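Local coordinates for protein autolysin E (PDB 4PI8) that probably hydrolyses glycosidic bonds in the glycan strands of bacterial peptidoglycan as an N-acetylglucosaminidase, here an engineered catalytic mutant holding a NAG-NAM disaccharide, at residues A[181-186]-A[191-196]; A[12-17]-A[187-192]; A[23-28]-A[39-44]. The protein carries 1 engineered substitution. All coordinates share one frame; numbering follows the deposited sequence.

Contact 1: residues A[181-186]-A[191-196]; sequences QMRWNP and QHQYAS. With AMU (N-acetyl-beta-muramic acid), chain B; NAG (2-acetamido-2-deoxy-beta-D-glucopyranose), chain C; SO4 (sulfate ion), chain N.
The guanidinium of Arg183 lies between two covers. Ala195 O sits 3.1 Å above the plane on one face, toward the rim. On the opposite face lies the ring atom CH2 of Trp184, also offset toward the rim. Gln193 NE2 comes to the edge, with the amide and guanidinium planes 53° apart. Arg183 points its CB away from 191-196, but the chain bends at chi2 (59°) and brings the guanidinium back to it. Outside the two segments Arg183 NE bonds to Asp197 O, and NH2 to Gln25. The Tyr194 ring carries the acetamido methyl of the muramic acid, AMU C8, 3.6 Å above its centre. Met182 runs alongside Tyr194, pointing the same way, and its CE reaches CD2 at 3.6 Å.

Two hydrogen bonds join the segments. Tyr194 N gives one to Met182 O (2.9 Å). Asn185 ND2 gives a nearly straight one to Gln191 O (2.8 Å). The acceptor lies in the amide plane of Asn185, while the donor stands above the carbonyl plane of Gln191. Asn185 has positive phi where helix 179-184 ends. Gln193 OE1 is held from outside by Gln18 and Ala190 N.

Gln193 N donates a hydrogen bond to NAG O7 (2.9 Å), and Tyr194 O accepts one from AMU N2 (2.8 Å). A helix end thus backs a loop whose backbone grips the disaccharide, forming one wall of the glycan pocket in this lysozyme-clan enzyme.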
loop_
_atom_site.group_PDB
_atom_site.type_symbol
_atom_site.label_atom_id
_atom_site.label_comp_id
_atom_site.label_asym_id
_atom_site.label_seq_id
_atom_site.Cartn_x
_atom_site.Cartn_y
_atom_site.Cartn_z
ATOM N N GLN A 181 2.328 0.102 10.396
ATOM C CA GLN A 181 3.769 -0.174 10.355
ATOM C C GLN A 181 4.367 0.118 9.005
ATOM O O GLN A 181 5.506 0.593 8.899
ATOM C CB GLN A 181 4.121 -1.583 10.770
ATOM C CG GLN A 181 3.772 -1.915 12.214
ATOM C CD GLN A 181 3.908 -3.380 12.486
ATOM O OE1 GLN A 181 3.455 -4.234 11.722
ATOM N NE2 GLN A 181 4.587 -3.720 13.593
ATOM N N MET A 182 3.643 -0.196 7.926
ATOM C CA MET A 182 4.129 0.108 6.572
ATOM C C MET A 182 4.300 1.610 6.414
ATOM O O MET A 182 5.239 2.061 5.715
ATOM C CB MET A 182 3.153 -0.444 5.526
ATOM C CG MET A 182 3.163 -1.954 5.442
ATOM S SD MET A 182 1.934 -2.624 4.302
ATOM C CE MET A 182 2.696 -2.210 2.729
ATOM N N ARG A 183 3.388 2.398 6.989
ATOM C CA ARG A 183 3.403 3.824 6.812
ATOM C C ARG A 183 4.387 4.568 7.740
ATOM O O ARG A 183 4.978 5.562 7.336
ATOM C CB ARG A 183 1.993 4.399 6.978
ATOM C CG ARG A 183 1.894 5.897 6.868
ATOM C CD ARG A 183 2.390 6.460 5.532
ATOM N NE ARG A 183 2.332 7.925 5.481
ATOM C CZ ARG A 183 3.260 8.735 5.971
ATOM N NH1 ARG A 183 4.291 8.254 6.652
ATOM N NH2 ARG A 183 3.123 10.048 5.810
ATOM N N TRP A 184 4.462 4.138 9.001
ATOM C CA TRP A 184 5.139 4.911 10.020
ATOM C C TRP A 184 6.323 4.149 10.652
ATOM O O TRP A 184 6.999 4.715 11.510
ATOM C CB TRP A 184 4.148 5.341 11.118
ATOM C CG TRP A 184 3.013 6.193 10.649
ATOM C CD1 TRP A 184 1.717 5.819 10.544
ATOM C CD2 TRP A 184 3.076 7.564 10.251
ATOM N NE1 TRP A 184 1.009 6.858 10.045
ATOM C CE2 TRP A 184 1.791 7.948 9.863
ATOM C CE3 TRP A 184 4.113 8.518 10.160
ATOM C CZ2 TRP A 184 1.499 9.227 9.417
ATOM C CZ3 TRP A 184 3.805 9.786 9.740
ATOM C CH2 TRP A 184 2.490 10.115 9.355
ATOM N N ASN A 185 6.588 2.941 10.230
ATOM C CA ASN A 185 7.707 2.126 10.712
ATOM C C ASN A 185 8.140 2.440 12.119
ATOM O O ASN A 185 9.270 2.885 12.356
ATOM C CB ASN A 185 8.875 2.232 9.727
ATOM C CG ASN A 185 9.868 1.084 9.856
ATOM O OD1 ASN A 185 9.632 0.097 10.550
ATOM N ND2 ASN A 185 10.961 1.195 9.082
ATOM N N PRO A 186 7.297 2.215 13.102
ATOM C CA PRO A 186 7.625 2.614 14.475
ATOM C C PRO A 186 8.872 1.915 15.008
ATOM O O PRO A 186 9.516 2.492 15.954
ATOM C CB PRO A 186 6.392 2.244 15.271
ATOM C CG PRO A 186 5.567 1.401 14.396
ATOM C CD PRO A 186 5.914 1.744 12.994
ATOM N N GLN A 191 12.212 5.790 8.323
ATOM C CA GLN A 191 12.878 5.017 7.323
ATOM C C GLN A 191 11.889 4.040 6.764
ATOM O O GLN A 191 11.062 3.480 7.469
ATOM C CB GLN A 191 14.013 4.107 7.968
ATOM C CG GLN A 191 15.097 4.936 8.545
ATOM C CD GLN A 191 16.289 4.087 8.845
ATOM O OE1 GLN A 191 16.623 3.846 10.002
ATOM N NE2 GLN A 191 16.899 3.587 7.819
ATOM N N HIS A 192 12.140 3.664 5.517
ATOM C CA HIS A 192 11.444 2.558 4.863
ATOM C C HIS A 192 9.933 2.680 5.038
ATOM O O HIS A 192 9.275 1.666 5.403
ATOM C CB HIS A 192 11.974 1.188 5.304
ATOM C CG HIS A 192 11.681 0.143 4.285
ATOM N ND1 HIS A 192 10.680 -0.803 4.449
ATOM C CD2 HIS A 192 12.124 0.003 3.008
ATOM C CE1 HIS A 192 10.569 -1.510 3.340
ATOM N NE2 HIS A 192 11.418 -1.043 2.442
ATOM N N GLN A 193 9.395 3.806 4.674
ATOM C CA GLN A 193 7.918 4.057 4.778
ATOM C C GLN A 193 7.313 4.034 3.403
ATOM O O GLN A 193 7.828 4.538 2.418
ATOM C CB GLN A 193 7.695 5.367 5.495
ATOM C CG GLN A 193 8.122 5.208 6.949
ATOM C CD GLN A 193 8.006 6.384 7.914
ATOM O OE1 GLN A 193 8.225 6.156 9.093
ATOM N NE2 GLN A 193 7.741 7.561 7.441
ATOM N N TYR A 194 6.099 3.450 3.340
ATOM C CA TYR A 194 5.551 3.109 2.016
ATOM C C TYR A 194 5.122 4.307 1.256
ATOM O O TYR A 194 5.142 4.287 0.004
ATOM C CB TYR A 194 4.392 2.107 2.189
ATOM C CG TYR A 194 4.146 1.281 0.902
ATOM C CD1 TYR A 194 3.407 1.840 -0.157
ATOM C CD2 TYR A 194 4.641 0.039 0.764
ATOM C CE1 TYR A 194 3.288 1.134 -1.337
ATOM C CE2 TYR A 194 4.509 -0.668 -0.446
ATOM C CZ TYR A 194 3.832 -0.084 -1.452
ATOM O OH TYR A 194 3.693 -0.849 -2.644
ATOM N N ALA A 195 4.639 5.351 1.932
ATOM C CA ALA A 195 4.054 6.471 1.265
ATOM C C ALA A 195 4.288 7.748 2.027
ATOM O O ALA A 195 4.520 7.678 3.249
ATOM C CB ALA A 195 2.577 6.216 1.105
ATOM N N SER A 196 4.215 8.897 1.325
ATOM C CA SER A 196 4.264 10.208 1.996
ATOM C C SER A 196 2.943 10.735 2.435
ATOM O O SER A 196 2.865 11.529 3.342
ATOM C CB SER A 196 4.993 11.219 1.115
ATOM O OG SER A 196 4.257 11.495 -0.063
HETATM C C1 AMU B . 7.098 6.493 -1.576
HETATM C C2 AMU B . 8.039 5.348 -1.808
HETATM C C3 AMU B . 9.111 5.314 -0.706
HETATM C C4 AMU B . 9.789 6.702 -0.644
HETATM C C5 AMU B . 8.745 7.779 -0.587
HETATM C C6 AMU B . 9.377 9.173 -0.561
HETATM C C7 AMU B . 7.606 3.011 -2.579
HETATM C C8 AMU B . 6.820 1.754 -2.277
HETATM C C9 AMU B . 9.960 3.157 -0.049
HETATM C C10 AMU B . 10.398 1.933 -0.755
HETATM C C11 AMU B . 10.792 3.409 1.206
HETATM O O1 AMU B . 6.127 6.577 -2.607
HETATM O O3 AMU B . 10.069 4.283 -0.924
HETATM O O4 AMU B . 10.619 6.651 0.528
HETATM O O5 AMU B . 7.881 7.687 -1.692
HETATM O O6 AMU B . 8.421 10.210 -0.318
HETATM O O7 AMU B . 8.335 3.082 -3.545
HETATM O O10 AMU B . 9.935 0.804 -0.412
HETATM O O11 AMU B . 11.294 2.036 -1.686
HETATM N N2 AMU B . 7.334 4.041 -1.788
HETATM C C1 NAG C . 11.941 7.115 0.319
HETATM C C2 NAG C . 12.543 7.089 1.728
HETATM C C3 NAG C . 14.005 7.559 1.635
HETATM C C4 NAG C . 14.689 6.720 0.599
HETATM C C5 NAG C . 13.961 6.710 -0.734
HETATM C C6 NAG C . 14.586 5.679 -1.626
HETATM C C7 NAG C . 11.112 7.311 3.766
HETATM C C8 NAG C . 10.466 8.260 4.700
HETATM N N2 NAG C . 11.815 7.844 2.751
HETATM O O3 NAG C . 14.626 7.355 2.896
HETATM O O4 NAG C . 15.974 7.278 0.337
HETATM O O5 NAG C . 12.628 6.237 -0.537
HETATM O O6 NAG C . 13.944 5.884 -2.886
HETATM O O7 NAG C . 11.017 6.085 3.908
HETATM S S SO4 N . 3.025 8.553 -2.042
HETATM O O1 SO4 N . 2.511 7.253 -2.565
HETATM O O2 SO4 N . 4.392 8.381 -1.628
HETATM O O3 SO4 N . 2.059 9.110 -1.050
HETATM O O4 SO4 N . 3.110 9.541 -3.193
#

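Contact 2: residues A[12-17]-A[187-192]; sequences DEAVSM and ENPAQH. With NAG (2-acetamido-2-deoxy-beta-D-glucopyranose), chain C; AMU (N-acetyl-beta-muramic acid), chain B.
Met17 sets its CG anti to its own carbonyl carbon (chi1 -68°). With an extended chi2 this brings SD over the Pro189 ring, 4.1 Å from Pro189 CB. The bend at chi3 (78°) then turns CE toward Pro189 CD and O. CE ends 4.0 Å from Pro189 CD and 3.6 Å from Pro189 O. The two side chains meet at a slant.

Pro189 and Ala190 are the central residues of a type II beta turn from Asn188 to Gln191. Ala190 has the positive phi (76°) that this turn asks of its third residue. The turn presents both residues to one flank of helix 11-18. Ala14 meets the Pro189 ring with its methyl, CB to CG at 3.8 Å. The interface is apolar and small. Tyr9 touches both Met17 and Pro189, and Gln18 extends the contact one residue along the helix.

The turn also reaches the sugar. Ala190 O lies 3.3 Å from the acetamido methyl of NAG, C8. Just past the turn, His192 N lies 3.1 Å from NAG O7. The packing therefore joins the N-terminal helix to a loop of the glycan pocket. Ala190 CB points at the helix backbone and rests 3.6 Å from Met17 O.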
loop_
_atom_site.group_PDB
_atom_site.type_symbol
_atom_site.label_atom_id
_atom_site.label_comp_id
_atom_site.label_asym_id
_atom_site.label_seq_id
_atom_site.Cartn_x
_atom_site.Cartn_y
_atom_site.Cartn_z
ATOM N N ASP A 12 7.022 10.444 21.405
ATOM C CA ASP A 12 7.589 11.754 21.156
ATOM C C ASP A 12 8.896 11.728 20.345
ATOM O O ASP A 12 9.124 12.581 19.508
ATOM C CB ASP A 12 7.818 12.541 22.482
ATOM C CG ASP A 12 6.510 12.991 23.126
ATOM O OD1 ASP A 12 5.466 13.016 22.457
ATOM O OD2 ASP A 12 6.535 13.308 24.341
ATOM N N GLU A 13 9.704 10.696 20.611
ATOM C CA GLU A 13 10.957 10.506 19.857
ATOM C C GLU A 13 10.627 10.220 18.373
ATOM O O GLU A 13 11.191 10.834 17.482
ATOM C CB GLU A 13 11.757 9.355 20.446
ATOM C CG GLU A 13 12.578 9.680 21.726
ATOM C CD GLU A 13 12.992 8.462 22.522
ATOM O OE1 GLU A 13 12.623 7.279 22.281
ATOM O OE2 GLU A 13 13.695 8.710 23.555
ATOM N N ALA A 14 9.635 9.343 18.173
ATOM C CA ALA A 14 9.223 9.028 16.805
ATOM C C ALA A 14 8.668 10.224 16.036
ATOM O O ALA A 14 8.976 10.465 14.882
ATOM C CB ALA A 14 8.223 7.890 16.822
ATOM N N VAL A 15 7.857 11.043 16.720
ATOM C CA VAL A 15 7.323 12.233 16.104
ATOM C C VAL A 15 8.443 13.156 15.629
ATOM O O VAL A 15 8.434 13.668 14.518
ATOM C CB VAL A 15 6.380 13.000 17.045
ATOM C CG1 VAL A 15 6.064 14.374 16.476
ATOM C CG2 VAL A 15 5.143 12.191 17.334
ATOM N N SER A 16 9.444 13.371 16.497
ATOM C CA SER A 16 10.556 14.258 16.131
ATOM C C SER A 16 11.280 13.754 14.876
ATOM O O SER A 16 11.704 14.497 14.027
ATOM C CB SER A 16 11.555 14.365 17.270
ATOM O OG SER A 16 10.990 15.054 18.363
ATOM N N MET A 17 11.446 12.431 14.814
ATOM C CA MET A 17 12.091 11.806 13.645
ATOM C C MET A 17 11.249 12.019 12.365
ATOM O O MET A 17 11.779 12.359 11.376
ATOM C CB MET A 17 12.347 10.334 13.952
ATOM C CG MET A 17 13.403 10.132 15.027
ATOM S SD MET A 17 13.536 8.500 15.745
ATOM C CE MET A 17 14.401 7.665 14.480
ATOM N N GLU A 187 9.271 0.779 14.509
ATOM C CA GLU A 187 10.505 0.109 14.951
ATOM C C GLU A 187 11.694 0.932 14.553
ATOM O O GLU A 187 12.722 0.940 15.283
ATOM C CB GLU A 187 10.593 -1.260 14.338
ATOM C CG GLU A 187 11.700 -2.172 14.866
ATOM C CD GLU A 187 11.618 -3.600 14.351
ATOM O OE1 GLU A 187 10.744 -3.993 13.537
ATOM O OE2 GLU A 187 12.430 -4.441 14.863
ATOM N N ASN A 188 11.639 1.647 13.429
ATOM C CA ASN A 188 12.717 2.494 12.880
ATOM C C ASN A 188 12.085 3.727 12.205
ATOM O O ASN A 188 12.001 3.822 10.991
ATOM C CB ASN A 188 13.632 1.763 11.907
ATOM C CG ASN A 188 14.493 0.726 12.595
ATOM O OD1 ASN A 188 14.215 -0.515 12.561
ATOM N ND2 ASN A 188 15.484 1.187 13.255
ATOM N N PRO A 189 11.626 4.673 13.009
ATOM C CA PRO A 189 10.817 5.767 12.485
ATOM C C PRO A 189 11.487 6.555 11.387
ATOM O O PRO A 189 12.696 6.849 11.440
ATOM C CB PRO A 189 10.546 6.631 13.744
ATOM C CG PRO A 189 10.575 5.693 14.842
ATOM C CD PRO A 189 11.663 4.699 14.489
ATOM N N ALA A 190 10.727 6.924 10.372
ATOM C CA ALA A 190 11.119 7.768 9.277
ATOM C C ALA A 190 11.990 7.096 8.246
ATOM O O ALA A 190 12.498 7.783 7.314
ATOM C CB ALA A 190 11.712 9.127 9.744
ATOM N N GLN A 191 12.212 5.790 8.323
ATOM C CA GLN A 191 12.878 5.017 7.323
ATOM C C GLN A 191 11.889 4.040 6.764
ATOM O O GLN A 191 11.062 3.480 7.469
ATOM C CB GLN A 191 14.013 4.107 7.968
ATOM C CG GLN A 191 15.097 4.936 8.545
ATOM C CD GLN A 191 16.289 4.087 8.845
ATOM O OE1 GLN A 191 16.623 3.846 10.002
ATOM N NE2 GLN A 191 16.899 3.587 7.819
ATOM N N HIS A 192 12.140 3.664 5.517
ATOM C CA HIS A 192 11.444 2.558 4.863
ATOM C C HIS A 192 9.933 2.680 5.038
ATOM O O HIS A 192 9.275 1.666 5.403
ATOM C CB HIS A 192 11.974 1.188 5.304
ATOM C CG HIS A 192 11.681 0.143 4.285
ATOM N ND1 HIS A 192 10.680 -0.803 4.449
ATOM C CD2 HIS A 192 12.124 0.003 3.008
ATOM C CE1 HIS A 192 10.569 -1.510 3.340
ATOM N NE2 HIS A 192 11.418 -1.043 2.442
HETATM C C1 NAG C . 11.941 7.115 0.319
HETATM C C2 NAG C . 12.543 7.089 1.728
HETATM C C3 NAG C . 14.005 7.559 1.635
HETATM C C4 NAG C . 14.689 6.720 0.599
HETATM C C5 NAG C . 13.961 6.710 -0.734
HETATM C C6 NAG C . 14.586 5.679 -1.626
HETATM C C7 NAG C . 11.112 7.311 3.766
HETATM C C8 NAG C . 10.466 8.260 4.700
HETATM N N2 NAG C . 11.815 7.844 2.751
HETATM O O3 NAG C . 14.626 7.355 2.896
HETATM O O4 NAG C . 15.974 7.278 0.337
HETATM O O5 NAG C . 12.628 6.237 -0.537
HETATM O O6 NAG C . 13.944 5.884 -2.886
HETATM O O7 NAG C . 11.017 6.085 3.908
HETATM C C1 AMU B . 7.098 6.493 -1.576
HETATM C C2 AMU B . 8.039 5.348 -1.808
HETATM C C3 AMU B . 9.111 5.314 -0.706
HETATM C C4 AMU B . 9.789 6.702 -0.644
HETATM C C5 AMU B . 8.745 7.779 -0.587
HETATM C C6 AMU B . 9.377 9.173 -0.561
HETATM C C7 AMU B . 7.606 3.011 -2.579
HETATM C C8 AMU B . 6.820 1.754 -2.277
HETATM C C9 AMU B . 9.960 3.157 -0.049
HETATM C C10 AMU B . 10.398 1.933 -0.755
HETATM C C11 AMU B . 10.792 3.409 1.206
HETATM O O1 AMU B . 6.127 6.577 -2.607
HETATM O O3 AMU B . 10.069 4.283 -0.924
HETATM O O4 AMU B . 10.619 6.651 0.528
HETATM O O5 AMU B . 7.881 7.687 -1.692
HETATM O O6 AMU B . 8.421 10.210 -0.318
HETATM O O7 AMU B . 8.335 3.082 -3.545
HETATM O O10 AMU B . 9.935 0.804 -0.412
HETATM O O11 AMU B . 11.294 2.036 -1.686
HETATM N N2 AMU B . 7.334 4.041 -1.788
#

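Contact 3: residues A[23-28]-A[39-44]; sequences IVQTKE and NEIAKA
Gln25 and Ile41 cross at about a right angle. The aliphatic part of the glutamine does the touching. Gln25 CG lies 3.7 Å from Ile41 CD1, and Gln25 CB lies 3.8 Å from Ile41 CG1. Gln25 turns sharply at chi2 (-90°), which swings its amide off the isoleucine. The amide is used elsewhere. OE1 takes a hydrogen bond from Arg183, and NE2 gives one to Gln18. These two bonds fix the rotation of the amide while its methylenes pack on Ile41.

The contact sets the start of a two-stranded antiparallel hairpin, strands 26-29 and 32-35, against the helix that follows it, 38-45. Gln25 comes just before the first strand and Lys27 lies within it. Both send their CB toward the helix, and Glu40 and Ile41 send theirs toward the hairpin. Val24, also on the chain leading into the hairpin, belongs to the glycan pocket and touches the muramic acid.

Lys27 and Glu40 form the second crossing, again near a right angle. The lysine passes the carboxylate with its methylenes, CD 3.6 Å from Glu40 OE2. The next methylene, Lys27 CE, is 3.8 Å from the same oxygen, Glu40 OE2. Lys27 then bends at chi4 (48°). Its NZ stays 4.5 Å from Glu40 OE2, beyond salt-bridge distance. The opposite charges probably attract weakly at this partly exposed edge.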
loop_
_atom_site.group_PDB
_atom_site.type_symbol
_atom_site.label_atom_id
_atom_site.label_comp_id
_atom_site.label_asym_id
_atom_site.label_seq_id
_atom_site.Cartn_x
_atom_site.Cartn_y
_atom_site.Cartn_z
ATOM N N ILE A 23 12.228 15.249 5.188
ATOM C CA ILE A 23 11.374 14.025 5.084
ATOM C C ILE A 23 10.036 14.484 4.477
ATOM O O ILE A 23 9.400 15.372 5.045
ATOM C CB ILE A 23 11.213 13.364 6.417
ATOM C CG1 ILE A 23 12.579 12.812 6.899
ATOM C CG2 ILE A 23 10.143 12.269 6.353
ATOM C CD1 ILE A 23 12.616 12.526 8.373
ATOM N N VAL A 24 9.641 13.829 3.408
ATOM C CA VAL A 24 8.417 14.235 2.674
ATOM C C VAL A 24 7.185 13.632 3.341
ATOM O O VAL A 24 7.098 12.409 3.462
ATOM C CB VAL A 24 8.504 13.837 1.209
ATOM C CG1 VAL A 24 7.200 14.207 0.478
ATOM C CG2 VAL A 24 9.726 14.503 0.551
ATOM N N GLN A 25 6.289 14.485 3.805
ATOM C CA GLN A 25 5.051 14.076 4.456
ATOM C C GLN A 25 3.993 14.966 3.829
ATOM O O GLN A 25 4.122 16.177 3.914
ATOM C CB GLN A 25 5.041 14.303 5.955
ATOM C CG GLN A 25 6.299 13.722 6.667
ATOM C CD GLN A 25 6.167 12.299 7.137
ATOM O OE1 GLN A 25 5.344 11.531 6.645
ATOM N NE2 GLN A 25 7.003 11.890 8.067
ATOM N N THR A 26 2.990 14.375 3.167
ATOM C CA THR A 26 2.044 15.153 2.357
ATOM C C THR A 26 0.605 14.919 2.802
ATOM O O THR A 26 0.264 13.967 3.531
ATOM C CB THR A 26 2.182 14.800 0.896
ATOM O OG1 THR A 26 1.910 13.406 0.703
ATOM C CG2 THR A 26 3.569 15.097 0.355
ATOM N N LYS A 27 -0.262 15.842 2.358
ATOM C CA LYS A 27 -1.694 15.804 2.676
ATOM C C LYS A 27 -2.464 16.350 1.471
ATOM O O LYS A 27 -1.945 17.202 0.773
ATOM C CB LYS A 27 -1.930 16.669 3.916
ATOM C CG LYS A 27 -3.326 17.113 4.249
ATOM C CD LYS A 27 -3.284 18.483 4.932
ATOM C CE LYS A 27 -4.650 19.162 4.889
ATOM N NZ LYS A 27 -5.742 18.236 5.315
ATOM N N GLU A 28 -3.651 15.801 1.214
ATOM C CA GLU A 28 -4.520 16.304 0.125
ATOM C C GLU A 28 -5.326 17.493 0.611
ATOM O O GLU A 28 -6.015 17.404 1.646
ATOM C CB GLU A 28 -5.442 15.168 -0.360
ATOM C CG GLU A 28 -5.832 15.245 -1.838
ATOM C CD GLU A 28 -6.164 13.867 -2.405
ATOM O OE1 GLU A 28 -6.606 12.991 -1.617
ATOM O OE2 GLU A 28 -5.964 13.647 -3.622
ATOM N N ASN A 39 2.231 19.676 13.102
ATOM C CA ASN A 39 1.070 19.247 13.876
ATOM C C ASN A 39 0.260 18.157 13.160
ATOM O O ASN A 39 -0.243 17.236 13.816
ATOM C CB ASN A 39 0.158 20.463 14.179
ATOM C CG ASN A 39 0.678 21.304 15.320
ATOM O OD1 ASN A 39 1.521 20.866 16.095
ATOM N ND2 ASN A 39 0.166 22.527 15.434
ATOM N N GLU A 40 0.121 18.331 11.874
ATOM C CA GLU A 40 -0.616 17.371 11.018
ATOM C C GLU A 40 0.062 16.023 11.023
ATOM O O GLU A 40 -0.588 15.001 11.154
ATOM C CB GLU A 40 -0.764 17.909 9.606
ATOM C CG GLU A 40 -1.787 19.061 9.560
ATOM C CD GLU A 40 -1.748 19.823 8.274
ATOM O OE1 GLU A 40 -0.730 19.862 7.554
ATOM O OE2 GLU A 40 -2.808 20.440 7.976
ATOM N N ILE A 41 1.387 16.048 10.925
ATOM C CA ILE A 41 2.165 14.780 10.966
ATOM C C ILE A 41 1.944 14.107 12.291
ATOM O O ILE A 41 1.619 12.901 12.379
ATOM C CB ILE A 41 3.642 15.051 10.772
ATOM C CG1 ILE A 41 3.937 15.514 9.384
ATOM C CG2 ILE A 41 4.446 13.781 11.103
ATOM C CD1 ILE A 41 5.295 16.204 9.230
ATOM N N ALA A 42 2.113 14.839 13.402
ATOM C CA ALA A 42 1.921 14.272 14.702
ATOM C C ALA A 42 0.524 13.686 14.923
ATOM O O ALA A 42 0.370 12.639 15.526
ATOM C CB ALA A 42 2.256 15.296 15.806
ATOM N N LYS A 43 -0.507 14.430 14.481
ATOM C CA LYS A 43 -1.871 13.980 14.646
ATOM C C LYS A 43 -2.124 12.637 13.888
ATOM O O LYS A 43 -2.727 11.698 14.398
ATOM C CB LYS A 43 -2.846 15.071 14.140
ATOM C CG LYS A 43 -4.306 14.655 14.267
ATOM C CD LYS A 43 -5.298 15.672 13.722
ATOM C CE LYS A 43 -6.617 14.959 13.457
ATOM N NZ LYS A 43 -7.721 15.903 13.137
ATOM N N ALA A 44 -1.598 12.625 12.673
ATOM C CA ALA A 44 -1.794 11.502 11.729
ATOM C C ALA A 44 -1.193 10.204 12.245
ATOM O O ALA A 44 -1.770 9.130 12.081
ATOM C CB ALA A 44 -1.234 11.809 10.364
#

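How the contacts relate
Contact 1 is the buried one, its centre about 10 Å from the centre of the chain; the centres of contacts 2 and 3 lie about 19 and 17 Å out, and both are only partly buried. Contacts 1 and 2 share Gln191 and His192, so one loop meets helix 179-184 in the first and helix 11-18 in the second. Contact 3 is nested in the long loop closed by contact 2. It reaches contact 1 through a probable hydrogen bond from Thr26 N to Ser196 O, and contact 2 through Ile23 CD1 packed on Ala190 CB. Chemistry follows place: hydrogen bonds across the segments and to the sugar in contact 1; apolar packing in contact 2, whose loop touches the sugar too; methylene packing with loosely paired charges in contact 3.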